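Local structure of membrane-fusion protein (Streptococcus pneumoniae, 5XU0) at residues B[217-221]-B[237-241]; B[41-47]-B[140-144]. The protein is probably the membrane-fusion subunit of a MacAB-like efflux pump, forming part of the channel through which substrates leave the cell. The protein carries 2 engineered substitutions. All blocks are in the same frame, centred on the assembly; numbering follows the deposited sequence.

Contact 1: residues B[217-221]-B[237-241]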
ATOM      1  N   SER B 217     -29.521  12.999  17.233  1.00 81.52           N
ATOM      2  CA  SER B 217     -29.292  12.558  15.863  1.00 88.93           C
ATOM      3  C   SER B 217     -30.547  11.925  15.273  1.00 88.77           C
ATOM      4  O   SER B 217     -31.095  10.967  15.833  1.00 86.12           O
ATOM      5  CB  SER B 217     -28.132  11.570  15.803  1.00 94.14           C
ATOM      6  OG  SER B 217     -27.883  11.168  14.466  1.00 81.46           O
ATOM      7  N   ASP B 218     -30.991  12.463  14.135  1.00101.11           N
ATOM      8  CA  ASP B 218     -32.003  11.824  13.300  1.00 91.42           C
ATOM      9  C   ASP B 218     -31.550  10.480  12.755  1.00 90.22           C
ATOM     10  O   ASP B 218     -32.399   9.663  12.386  1.00 98.05           O
ATOM     11  CB  ASP B 218     -32.369  12.729  12.118  1.00108.14           C
ATOM     12  CG  ASP B 218     -33.612  13.549  12.370  1.00125.12           C
ATOM     13  OD1 ASP B 218     -34.035  13.669  13.540  1.00123.98           O
ATOM     14  OD2 ASP B 218     -34.166  14.081  11.382  1.00130.49           O
ATOM     15  N   TYR B 219     -30.243  10.233  12.706  1.00 78.75           N
ATOM     16  CA  TYR B 219     -29.695   9.125  11.945  1.00 78.58           C
ATOM     17  C   TYR B 219     -29.209   8.039  12.889  1.00 75.34           C
ATOM     18  O   TYR B 219     -28.362   8.319  13.751  1.00 78.07           O
ATOM     19  CB  TYR B 219     -28.552   9.618  11.066  1.00 86.59           C
ATOM     20  CG  TYR B 219     -27.869   8.543  10.268  1.00 75.94           C
ATOM     21  CD1 TYR B 219     -26.643   8.031  10.668  1.00 77.50           C
ATOM     22  CD2 TYR B 219     -28.445   8.041   9.108  1.00 79.22           C
ATOM     23  CE1 TYR B 219     -26.009   7.046   9.937  1.00 76.44           C
ATOM     24  CE2 TYR B 219     -27.820   7.055   8.371  1.00 74.30           C
ATOM     25  CZ  TYR B 219     -26.602   6.562   8.790  1.00 74.32           C
ATOM     26  OH  TYR B 219     -25.969   5.580   8.064  1.00 83.36           O
ATOM     27  N   PRO B 220     -29.693   6.805  12.769  1.00 83.03           N
ATOM     28  CA  PRO B 220     -29.270   5.755  13.701  1.00 81.85           C
ATOM     29  C   PRO B 220     -27.840   5.309  13.440  1.00 85.65           C
ATOM     30  O   PRO B 220     -27.374   5.276  12.299  1.00 92.47           O
ATOM     31  CB  PRO B 220     -30.261   4.621  13.423  1.00 78.69           C
ATOM     32  CG  PRO B 220     -30.638   4.811  11.987  1.00 76.89           C
ATOM     33  CD  PRO B 220     -30.607   6.298  11.728  1.00 79.71           C
ATOM     34  N   LYS B 221     -27.140   4.973  14.525  1.00 83.10           N
ATOM     35  CA  LYS B 221     -25.822   4.359  14.413  1.00105.51           C
ATOM     36  C   LYS B 221     -25.947   3.075  13.599  1.00112.09           C
ATOM     37  O   LYS B 221     -26.859   2.274  13.826  1.00 98.59           O
ATOM     38  CB  LYS B 221     -25.250   4.096  15.819  1.00 97.81           C
ATOM     39  CG  LYS B 221     -23.823   3.510  15.948  1.00120.84           C
ATOM     40  CD  LYS B 221     -23.315   3.325  17.381  1.00134.05           C
ATOM     41  CE  LYS B 221     -21.912   2.719  17.369  1.00119.43           C
ATOM     42  NZ  LYS B 221     -21.357   2.513  18.734  1.00111.48           N
ATOM     43  N   SER B 237     -33.169   0.306  17.249  1.00 68.40           N
ATOM     44  CA  SER B 237     -31.979   1.035  16.841  1.00 93.79           C
ATOM     45  C   SER B 237     -31.740   2.211  17.785  1.00 90.93           C
ATOM     46  O   SER B 237     -32.654   2.695  18.456  1.00 91.44           O
ATOM     47  CB  SER B 237     -32.099   1.518  15.392  1.00 77.78           C
ATOM     48  OG  SER B 237     -33.210   2.378  15.222  1.00 87.00           O
ATOM     49  N   LYS B 238     -30.490   2.666  17.830  1.00 75.08           N
ATOM     50  CA  LYS B 238     -30.034   3.615  18.838  1.00 78.86           C
ATOM     51  C   LYS B 238     -29.464   4.858  18.170  1.00 79.46           C
ATOM     52  O   LYS B 238     -28.670   4.755  17.228  1.00 94.67           O
ATOM     53  CB  LYS B 238     -28.992   2.960  19.748  1.00 76.76           C
ATOM     54  CG  LYS B 238     -29.542   1.777  20.543  1.00 88.72           C
ATOM     55  CD  LYS B 238     -30.097   2.224  21.892  1.00101.07           C
ATOM     56  CE  LYS B 238     -31.356   1.454  22.283  1.00 87.85           C
ATOM     57  NZ  LYS B 238     -31.418   0.099  21.671  1.00106.49           N
ATOM     58  N   TYR B 239     -29.863   6.032  18.670  1.00 75.39           N
ATOM     59  CA  TYR B 239     -29.503   7.313  18.075  1.00 79.55           C
ATOM     60  C   TYR B 239     -28.615   8.107  19.017  1.00 79.46           C
ATOM     61  O   TYR B 239     -28.997   8.320  20.172  1.00 81.85           O
ATOM     62  CB  TYR B 239     -30.762   8.124  17.754  1.00 78.53           C
ATOM     63  CG  TYR B 239     -31.785   7.371  16.941  1.00 78.86           C
ATOM     64  CD1 TYR B 239     -31.827   7.501  15.561  1.00 82.60           C
ATOM     65  CD2 TYR B 239     -32.707   6.532  17.550  1.00 75.21           C
ATOM     66  CE1 TYR B 239     -32.758   6.815  14.812  1.00 86.64           C
ATOM     67  CE2 TYR B 239     -33.640   5.839  16.807  1.00 81.64           C
ATOM     68  CZ  TYR B 239     -33.663   5.986  15.439  1.00 84.65           C
ATOM     69  OH  TYR B 239     -34.593   5.301  14.692  1.00 88.78           O
ATOM     70  N   PRO B 240     -27.455   8.587  18.578  1.00 87.09           N
ATOM     71  CA  PRO B 240     -26.556   9.288  19.504  1.00 82.72           C
ATOM     72  C   PRO B 240     -27.075  10.666  19.896  1.00 72.30           C
ATOM     73  O   PRO B 240     -27.661  11.389  19.087  1.00 77.58           O
ATOM     74  CB  PRO B 240     -25.249   9.395  18.708  1.00 81.38           C
ATOM     75  CG  PRO B 240     -25.678   9.384  17.286  1.00 78.70           C
ATOM     76  CD  PRO B 240     -26.903   8.511  17.213  1.00 79.07           C
ATOM     77  N   TYR B 241     -26.855  11.018  21.164  1.00 79.45           N
ATOM     78  CA  TYR B 241     -27.168  12.332  21.713  1.00 81.57           C
ATOM     79  C   TYR B 241     -25.941  12.865  22.438  1.00 82.36           C
ATOM     80  O   TYR B 241     -25.125  12.096  22.971  1.00 82.74           O
ATOM     81  CB  TYR B 241     -28.335  12.288  22.709  1.00 79.65           C
ATOM     82  CG  TYR B 241     -27.875  11.845  24.077  1.00 82.32           C
ATOM     83  CD1 TYR B 241     -27.720  10.505  24.358  1.00 80.52           C
ATOM     84  CD2 TYR B 241     -27.572  12.760  25.079  1.00 71.50           C
ATOM     85  CE1 TYR B 241     -27.287  10.072  25.585  1.00 78.76           C
ATOM     86  CE2 TYR B 241     -27.126  12.333  26.320  1.00 79.61           C
ATOM     87  CZ  TYR B 241     -26.985  10.982  26.565  1.00 83.34           C
ATOM     88  OH  TYR B 241     -26.555  10.532  27.790  1.00 93.37           O
TER
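The phenol ring of Tyr239 is the main flat group of this contact, and the Pro220 ring lies alongside it, both side chains pointing the same way. Pro220 CB comes within 3.6 Å of Tyr239 CE1, while the backbone around Pro220 N and the carbonyl of Ser217 approach the phenol at a slant. With Tyr239 CG anti to its carbonyl carbon (chi1 -52°), the ring swings across the bend of 217-221, its CD1-CE1 side toward Ser217 O and Pro220. The puckered ring of Pro240 rests its CD and CG on Ser217 CB (CB to Pro240 CD 3.6 Å). Two backbone hydrogen bonds frame these rings: Ser217 N to Pro240 O (3.1 Å) and Lys221 N to Lys238 O (3.1 Å). Four residue steps in 217-221 span what two span in 237-241, so the loop leaving strand 207-216 bows out where strand 239-246, its neighbour in the six-stranded antiparallel beta-barrel, begins. Ser217 OG turns back on its own loop, donating in the carbonyl plane to a lone pair of Tyr219 O (3.0 Å), which ties Ser217 to the residue before Pro220. Three polar ends reach another chain: Tyr239 OH bonds Gln254 O of the second subunit, Ser237 OG bonds Gly255 O of that subunit, and Asp218 OD1 forms a salt bridge with its Lys253. Tyr219 meets His170 of the second subunit edge-to-face.

Contact 2: residues B[41-47]-B[140-144]. Engineered in segment 140-144: Met140 (natural residue Thr).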
ATOM      1  N   GLN B  41       0.121  27.142  19.031  1.00 67.96           N
ATOM      2  CA  GLN B  41       1.421  26.655  19.474  1.00 76.76           C
ATOM      3  C   GLN B  41       1.869  25.466  18.636  1.00 79.87           C
ATOM      4  O   GLN B  41       1.073  24.587  18.296  1.00 90.27           O
ATOM      5  CB  GLN B  41       1.372  26.257  20.951  1.00 82.79           C
ATOM      6  CG  GLN B  41       2.681  25.661  21.461  1.00 86.16           C
ATOM      7  CD  GLN B  41       2.648  25.309  22.932  1.00 80.12           C
ATOM      8  OE1 GLN B  41       1.707  25.653  23.645  1.00 94.57           O
ATOM      9  NE2 GLN B  41       3.686  24.620  23.396  1.00 86.57           N
ATOM     10  N   ALA B  42       3.155  25.443  18.295  1.00 79.25           N
ATOM     11  CA  ALA B  42       3.725  24.306  17.588  1.00 87.72           C
ATOM     12  C   ALA B  42       3.753  23.079  18.492  1.00 86.82           C
ATOM     13  O   ALA B  42       3.890  23.187  19.713  1.00 94.90           O
ATOM     14  CB  ALA B  42       5.137  24.637  17.104  1.00 77.06           C
ATOM     15  N   LEU B  43       3.604  21.896  17.882  1.00 87.54           N
ATOM     16  CA  LEU B  43       3.696  20.640  18.621  1.00 79.71           C
ATOM     17  C   LEU B  43       4.566  19.584  17.963  1.00 77.44           C
ATOM     18  O   LEU B  43       4.841  18.570  18.607  1.00 84.44           O
ATOM     19  CB  LEU B  43       2.313  20.015  18.859  1.00 77.71           C
ATOM     20  CG  LEU B  43       1.156  20.860  19.365  1.00 79.92           C
ATOM     21  CD1 LEU B  43       0.461  21.418  18.167  1.00 76.67           C
ATOM     22  CD2 LEU B  43       0.214  20.025  20.210  1.00 98.72           C
ATOM     23  N   VAL B  44       4.960  19.749  16.705  1.00 91.07           N
ATOM     24  CA  VAL B  44       5.981  18.902  16.092  1.00 91.31           C
ATOM     25  C   VAL B  44       6.749  19.757  15.098  1.00 88.82           C
ATOM     26  O   VAL B  44       6.172  20.619  14.426  1.00 83.31           O
ATOM     27  CB  VAL B  44       5.404  17.647  15.385  1.00 86.85           C
ATOM     28  CG1 VAL B  44       4.918  16.586  16.373  1.00 77.27           C
ATOM     29  CG2 VAL B  44       4.303  18.023  14.445  1.00 87.26           C
ATOM     30  N   LYS B  45       8.053  19.516  15.005  1.00 97.17           N
ATOM     31  CA  LYS B  45       8.906  20.174  14.025  1.00 82.44           C
ATOM     32  C   LYS B  45       9.631  19.105  13.225  1.00 89.79           C
ATOM     33  O   LYS B  45      10.422  18.336  13.785  1.00 84.83           O
ATOM     34  CB  LYS B  45       9.904  21.120  14.696  1.00 84.55           C
ATOM     35  CG  LYS B  45      11.144  21.423  13.856  1.00105.38           C
ATOM     36  CD  LYS B  45      11.002  22.734  13.094  1.00106.45           C
ATOM     37  CE  LYS B  45      12.226  23.004  12.234  1.00 88.42           C
ATOM     38  NZ  LYS B  45      13.483  22.611  12.931  1.00101.79           N
ATOM     39  N   TYR B  46       9.342  19.040  11.929  1.00 96.43           N
ATOM     40  CA  TYR B  46      10.139  18.237  11.022  1.00 95.19           C
ATOM     41  C   TYR B  46      11.417  18.991  10.651  1.00 98.04           C
ATOM     42  O   TYR B  46      11.514  20.211  10.808  1.00 87.39           O
ATOM     43  CB  TYR B  46       9.346  17.893   9.759  1.00 96.38           C
ATOM     44  CG  TYR B  46       8.126  17.016   9.966  1.00 94.84           C
ATOM     45  CD1 TYR B  46       8.211  15.633   9.846  1.00 94.82           C
ATOM     46  CD2 TYR B  46       6.885  17.571  10.248  1.00 94.49           C
ATOM     47  CE1 TYR B  46       7.095  14.826  10.021  1.00 91.26           C
ATOM     48  CE2 TYR B  46       5.764  16.775  10.424  1.00 92.15           C
ATOM     49  CZ  TYR B  46       5.875  15.404  10.308  1.00 86.15           C
ATOM     50  OH  TYR B  46       4.763  14.610  10.482  1.00 95.26           O
ATOM     51  N   SER B  47      12.407  18.250  10.154  1.00 97.26           N
ATOM     52  CA  SER B  47      13.683  18.853   9.781  1.00 89.92           C
ATOM     53  C   SER B  47      13.514  19.701   8.527  1.00 73.39           C
ATOM     54  O   SER B  47      13.233  19.173   7.448  1.00 93.97           O
ATOM     55  CB  SER B  47      14.738  17.775   9.555  1.00 97.11           C
ATOM     56  OG  SER B  47      15.825  18.288   8.803  1.00 82.01           O
HETATM   57  N   MSE B 140       6.393  22.661   8.086  1.00 94.46           N
HETATM   58  CA  MSE B 140       7.308  21.761   8.777  1.00 94.02           C
HETATM   59  C   MSE B 140       7.148  21.907  10.282  1.00 82.76           C
HETATM   60  O   MSE B 140       7.883  21.303  11.064  1.00 88.47           O
HETATM   61  CB  MSE B 140       8.751  22.041   8.359  1.00 92.77           C
HETATM   62  CG  MSE B 140       8.962  21.980   6.857  1.00 76.47           C
HETATM   63 SE   MSE B 140       8.629  20.201   6.151  1.00111.51          SE
HETATM   64  CE  MSE B 140      10.296  19.401   6.721  1.00 61.49           C
ATOM     65  N   THR B 141       6.183  22.734  10.678  1.00 68.68           N
ATOM     66  CA  THR B 141       5.795  22.908  12.074  1.00 91.13           C
ATOM     67  C   THR B 141       4.277  22.814  12.136  1.00 91.17           C
ATOM     68  O   THR B 141       3.579  23.697  11.630  1.00100.02           O
ATOM     69  CB  THR B 141       6.274  24.251  12.637  1.00 96.11           C
ATOM     70  OG1 THR B 141       5.806  25.320  11.801  1.00 85.03           O
ATOM     71  CG2 THR B 141       7.796  24.300  12.719  1.00 80.83           C
ATOM     72  N   VAL B 142       3.769  21.755  12.740  1.00 81.74           N
ATOM     73  CA  VAL B 142       2.330  21.579  12.895  1.00 88.98           C
ATOM     74  C   VAL B 142       1.886  22.271  14.176  1.00 82.05           C
ATOM     75  O   VAL B 142       2.534  22.156  15.223  1.00 74.70           O
ATOM     76  CB  VAL B 142       1.959  20.084  12.888  1.00 80.75           C
ATOM     77  CG1 VAL B 142       0.466  19.907  12.711  1.00 78.99           C
ATOM     78  CG2 VAL B 142       2.696  19.377  11.754  1.00 81.16           C
ATOM     79  N   LEU B 143       0.779  23.004  14.085  1.00 71.73           N
ATOM     80  CA  LEU B 143       0.285  23.839  15.170  1.00 81.59           C
ATOM     81  C   LEU B 143      -1.007  23.271  15.743  1.00 89.84           C
ATOM     82  O   LEU B 143      -1.706  22.479  15.103  1.00 98.23           O
ATOM     83  CB  LEU B 143       0.053  25.274  14.686  1.00 90.49           C
ATOM     84  CG  LEU B 143       1.159  25.881  13.824  1.00 79.35           C
ATOM     85  CD1 LEU B 143       0.760  27.271  13.365  1.00 78.03           C
ATOM     86  CD2 LEU B 143       2.475  25.918  14.585  1.00 66.96           C
ATOM     87  N   SER B 144      -1.321  23.691  16.966  1.00 83.88           N
ATOM     88  CA  SER B 144      -2.488  23.183  17.672  1.00 82.00           C
ATOM     89  C   SER B 144      -3.735  23.938  17.235  1.00 86.28           C
ATOM     90  O   SER B 144      -3.688  25.135  16.961  1.00 97.16           O
ATOM     91  CB  SER B 144      -2.302  23.313  19.184  1.00 88.72           C
ATOM     92  OG  SER B 144      -3.552  23.322  19.854  1.00100.33           O
TER
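Val44 and Val142 lie side by side and point the same way, their CG2 methyls 3.4 Å apart. Val142 CG2 is also directed at the ring of Tyr46, meeting CE2 at the edge, near the ring plane, at 4.2 Å. Tyr46 has its CG anti to the carbonyl carbon (chi1 -65°), which stands the ring out across the strand direction, on the side of the two valines, with its CE2 edge toward Val142. Met140, an engineered residue present as selenomethionine, is bent at chi2 and chi3 and curls its terminal CE against Tyr46 CB (3.5 Å). On the other face of the sheet, Lys45 and Thr141 cross obliquely, the CD methylene of the lysine touching the threonine CG2, and Leu143 reaches with CD2 over Ala42. Near the end of the pairing, Leu43 CD1 packs on Ser144 CB (3.5 Å).

Four backbone hydrogen bonds join these antiparallel strands, among them Leu43 N to Val142 O (2.9 Å), the straightest at 160°, and Tyr46 N to Met140 O (2.8 Å). Ala42-Leu143 and Lys45-Thr141 are non-hydrogen-bonded pairs; because three steps on one strand match two on the other, Leu43 and Val44 both stand opposite Val142, a beta bulge. Between the two strands the chain runs out and back through helices 49-77 and 109-138, the helical hairpin that interrupts the barrel-sandwich (lipoyl-like) domain in membrane-fusion proteins. Leu43 and Tyr46 also pack on strand 167-172. Across the contact the polar bonding is all between backbone groups and the side chains add apolar packing, so the root of the hairpin is clamped to its domain by main-chain pairing and hydrophobic cover, with no salt bridge across the strands.

The two contacts lie in different parts of an elongated chain, their centres 37 Å apart and their nearest atoms about 25 Å apart, without touching. Contact 2 comes first along the sequence: its strands 42-46 and 141-143 belong to a three-stranded antiparallel sheet and bracket the helical hairpin. Contact 1 follows after the chain has returned to the six-stranded barrel, which its first strand, 3-10, had already joined; there it joins the loop just after strand 207-216 to the start of strand 239-246. The two share no sheet. Contact 2 touches no other subunit in the six-chain assembly, whereas contact 1 meets the second subunit, so one anchors the hairpin within a chain and the other also contributes to subunit packing.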